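Local structure of Ras GTPase-activating-like protein IQGAP2 (5CJP) at residues 107-112 and 197-202. The protein probably binds active, GTP-loaded Rho-family GTPases such as Cdc42 and Rac1 through its Ras-GAP-like domain. Residues are numbered along the deposited sequence; the frame is centred on the assembly and turned at random.
Sequences QNTLRQ and LLPYGL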
ATOM      1  N   GLN E 107      17.485  11.160   4.434  1.00137.72           N
ATOM      2  CA  GLN E 107      16.669  11.829   3.422  1.00140.04           C
ATOM      3  C   GLN E 107      16.963  13.291   3.194  1.00141.96           C
ATOM      4  O   GLN E 107      17.728  13.642   2.294  1.00149.31           O
ATOM      5  CB  GLN E 107      15.181  11.654   3.729  1.00136.36           C
ATOM      6  CG  GLN E 107      14.603  10.454   3.025  1.00129.02           C
ATOM      7  CD  GLN E 107      13.140  10.245   3.302  1.00124.24           C
ATOM      8  OE1 GLN E 107      12.280  10.928   2.749  1.00121.95           O
ATOM      9  NE2 GLN E 107      12.843   9.289   4.169  1.00121.72           N
ATOM     10  N   ASN E 108      16.340  14.146   3.994  1.00137.29           N
ATOM     11  CA  ASN E 108      16.543  15.579   3.872  1.00127.59           C
ATOM     12  C   ASN E 108      18.028  15.916   3.975  1.00118.59           C
ATOM     13  O   ASN E 108      18.517  16.249   5.051  1.00122.80           O
ATOM     14  CB  ASN E 108      15.761  16.323   4.965  1.00126.81           C
ATOM     15  CG  ASN E 108      14.250  16.189   4.806  1.00121.92           C
ATOM     16  OD1 ASN E 108      13.714  15.079   4.782  1.00120.07           O
ATOM     17  ND2 ASN E 108      13.562  17.326   4.699  1.00118.90           N
ATOM     18  N   THR E 109      18.743  15.807   2.859  1.00102.28           N
ATOM     19  CA  THR E 109      20.166  16.125   2.830  1.00 83.32           C
ATOM     20  C   THR E 109      20.412  17.185   1.763  1.00 75.61           C
ATOM     21  O   THR E 109      20.961  18.253   2.048  1.00 71.31           O
ATOM     22  CB  THR E 109      21.036  14.877   2.534  1.00 78.40           C
ATOM     23  OG1 THR E 109      22.415  15.273   2.447  1.00 69.92           O
ATOM     24  CG2 THR E 109      20.596  14.196   1.232  1.00 74.79           C
ATOM     25  N   LEU E 110      20.004  16.896   0.531  1.00 67.10           N
ATOM     26  CA  LEU E 110      20.169  17.864  -0.536  1.00 62.85           C
ATOM     27  C   LEU E 110      19.075  18.915  -0.420  1.00 63.17           C
ATOM     28  O   LEU E 110      19.322  20.102  -0.629  1.00 58.40           O
ATOM     29  CB  LEU E 110      20.117  17.184  -1.910  1.00 59.11           C
ATOM     30  CG  LEU E 110      21.400  16.450  -2.312  1.00 50.93           C
ATOM     31  CD1 LEU E 110      21.262  15.896  -3.706  1.00 49.35           C
ATOM     32  CD2 LEU E 110      22.563  17.400  -2.245  1.00 46.88           C
ATOM     33  N   ARG E 111      17.866  18.479  -0.076  1.00 67.50           N
ATOM     34  CA  ARG E 111      16.769  19.425   0.066  1.00 73.39           C
ATOM     35  C   ARG E 111      17.004  20.216   1.348  1.00 77.28           C
ATOM     36  O   ARG E 111      16.628  21.379   1.455  1.00 80.89           O
ATOM     37  CB  ARG E 111      15.411  18.703   0.081  1.00 71.65           C
ATOM     38  CG  ARG E 111      14.805  18.446   1.432  1.00 68.43           C
ATOM     39  CD  ARG E 111      13.420  17.803   1.291  1.00 66.91           C
ATOM     40  NE  ARG E 111      12.532  18.562   0.408  1.00 67.65           N
ATOM     41  CZ  ARG E 111      11.207  18.412   0.355  1.00 67.62           C
ATOM     42  NH1 ARG E 111      10.603  17.534   1.137  1.00 68.18           N
ATOM     43  NH2 ARG E 111      10.476  19.133  -0.486  1.00 67.92           N
ATOM     44  N   GLN E 112      17.663  19.591   2.311  1.00 79.70           N
ATOM     45  CA  GLN E 112      17.970  20.271   3.558  1.00 79.93           C
ATOM     46  C   GLN E 112      19.337  20.914   3.384  1.00 77.04           C
ATOM     47  O   GLN E 112      20.177  20.854   4.276  1.00 80.48           O
ATOM     48  CB  GLN E 112      18.027  19.266   4.714  1.00 83.71           C
ATOM     49  CG  GLN E 112      18.312  19.886   6.073  1.00 80.80           C
ATOM     50  CD  GLN E 112      19.112  18.969   6.988  1.00 78.92           C
ATOM     51  OE1 GLN E 112      20.200  19.324   7.443  1.00 77.18           O
ATOM     52  NE2 GLN E 112      18.570  17.792   7.272  1.00 77.40           N
ATOM     53  N   LEU E 197      27.608  18.025   6.495  1.00 62.23           N
ATOM     54  CA  LEU E 197      26.259  17.493   6.391  1.00 55.97           C
ATOM     55  C   LEU E 197      26.163  16.438   5.299  1.00 50.83           C
ATOM     56  O   LEU E 197      25.108  15.856   5.097  1.00 48.97           O
ATOM     57  CB  LEU E 197      25.260  18.611   6.095  1.00 59.01           C
ATOM     58  CG  LEU E 197      24.950  19.634   7.190  1.00 60.96           C
ATOM     59  CD1 LEU E 197      23.875  20.587   6.684  1.00 63.44           C
ATOM     60  CD2 LEU E 197      24.469  18.924   8.446  1.00 62.06           C
ATOM     61  N   LEU E 198      27.250  16.220   4.573  1.00 46.29           N
ATOM     62  CA  LEU E 198      27.252  15.212   3.534  1.00 46.17           C
ATOM     63  C   LEU E 198      27.186  13.838   4.200  1.00 44.18           C
ATOM     64  O   LEU E 198      27.581  13.669   5.348  1.00 45.70           O
ATOM     65  CB  LEU E 198      28.526  15.297   2.676  1.00 46.09           C
ATOM     66  CG  LEU E 198      28.596  16.336   1.569  1.00 42.35           C
ATOM     67  CD1 LEU E 198      29.780  16.027   0.685  1.00 41.38           C
ATOM     68  CD2 LEU E 198      27.330  16.295   0.740  1.00 45.46           C
ATOM     69  N   PRO E 199      26.678  12.838   3.484  1.00 40.61           N
ATOM     70  CA  PRO E 199      26.576  11.485   4.045  1.00 40.54           C
ATOM     71  C   PRO E 199      27.944  10.833   4.151  1.00 39.00           C
ATOM     72  O   PRO E 199      28.763  10.965   3.240  1.00 36.78           O
ATOM     73  CB  PRO E 199      25.694  10.749   3.034  1.00 40.31           C
ATOM     74  CG  PRO E 199      24.904  11.837   2.388  1.00 42.35           C
ATOM     75  CD  PRO E 199      25.924  12.953   2.230  1.00 39.73           C
ATOM     76  N   TYR E 200      28.185  10.130   5.255  1.00 38.64           N
ATOM     77  CA  TYR E 200      29.459   9.425   5.448  1.00 38.20           C
ATOM     78  C   TYR E 200      29.761   8.508   4.253  1.00 37.59           C
ATOM     79  O   TYR E 200      30.839   8.595   3.649  1.00 37.63           O
ATOM     80  CB  TYR E 200      29.430   8.564   6.718  1.00 39.36           C
ATOM     81  CG  TYR E 200      30.598   7.604   6.773  1.00 42.52           C
ATOM     82  CD1 TYR E 200      31.903   8.066   6.977  1.00 43.62           C
ATOM     83  CD2 TYR E 200      30.419   6.245   6.519  1.00 43.94           C
ATOM     84  CE1 TYR E 200      32.991   7.200   6.912  1.00 44.97           C
ATOM     85  CE2 TYR E 200      31.502   5.367   6.449  1.00 43.85           C
ATOM     86  CZ  TYR E 200      32.788   5.847   6.648  1.00 44.83           C
ATOM     87  OH  TYR E 200      33.865   4.977   6.565  1.00 41.04           O
ATOM     88  N   GLY E 201      28.805   7.625   3.927  1.00 35.06           N
ATOM     89  CA  GLY E 201      28.978   6.696   2.818  1.00 32.57           C
ATOM     90  C   GLY E 201      29.400   7.342   1.500  1.00 32.62           C
ATOM     91  O   GLY E 201      30.243   6.816   0.775  1.00 30.90           O
ATOM     92  N   LEU E 202      28.804   8.476   1.169  1.00 31.38           N
ATOM     93  CA  LEU E 202      29.177   9.160  -0.054  1.00 33.06           C
ATOM     94  C   LEU E 202      30.625   9.670   0.042  1.00 37.74           C
ATOM     95  O   LEU E 202      31.402   9.573  -0.921  1.00 37.02           O
ATOM     96  CB  LEU E 202      28.238  10.341  -0.299  1.00 28.59           C
ATOM     97  CG  LEU E 202      28.562  11.190  -1.521  1.00 25.49           C
ATOM     98  CD1 LEU E 202      28.782  10.279  -2.696  1.00 21.93           C
ATOM     99  CD2 LEU E 202      27.437  12.198  -1.799  1.00 24.48           C
TER
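T109 puts its hydroxyl against the turn formed by L197, L198 and P199, facing the backbone carbonyl of L197 and the CD end of the proline ring. The contact lies in the all-helical Ras-GAP fold and joins two approaches to helices: the loop that runs into helix 111-123 and the turn that leads into helix 200-216, where P199 takes the N-cap position. The backbones come closest at T109 and L198, whose CA atoms are 7.2 Å apart. With OG1 turned anti to the backbone N of T109 (chi1 177°), the hydroxyl reaches outward to the turn. It stops 3.8 Å from L197 O, without a hydrogen bond, and 4.2 Å from P199 CD, a loose contact on both counts. Y237 of helix 222-243 is common to both segments, touched by T109 and L110 from one and by L202 from the other, while N101 of helix 92-102 meets both P199 and L202.

On the outer side, Q112 and L197 meet with their side chains crossing at about a right angle. The amide of Q112 is engaged mainly by a chain of another protein, where a basic side chain hydrogen-bonds OE1 and the backbone accepts a weak bond from NE2. A basic side chain of that chain also hydrogen-bonds L198 O, and one packs on L197, so both segments contribute to the interface. Within the contact itself, the CD1 methyl of L197 lies 4.0 Å from Q112 OE1.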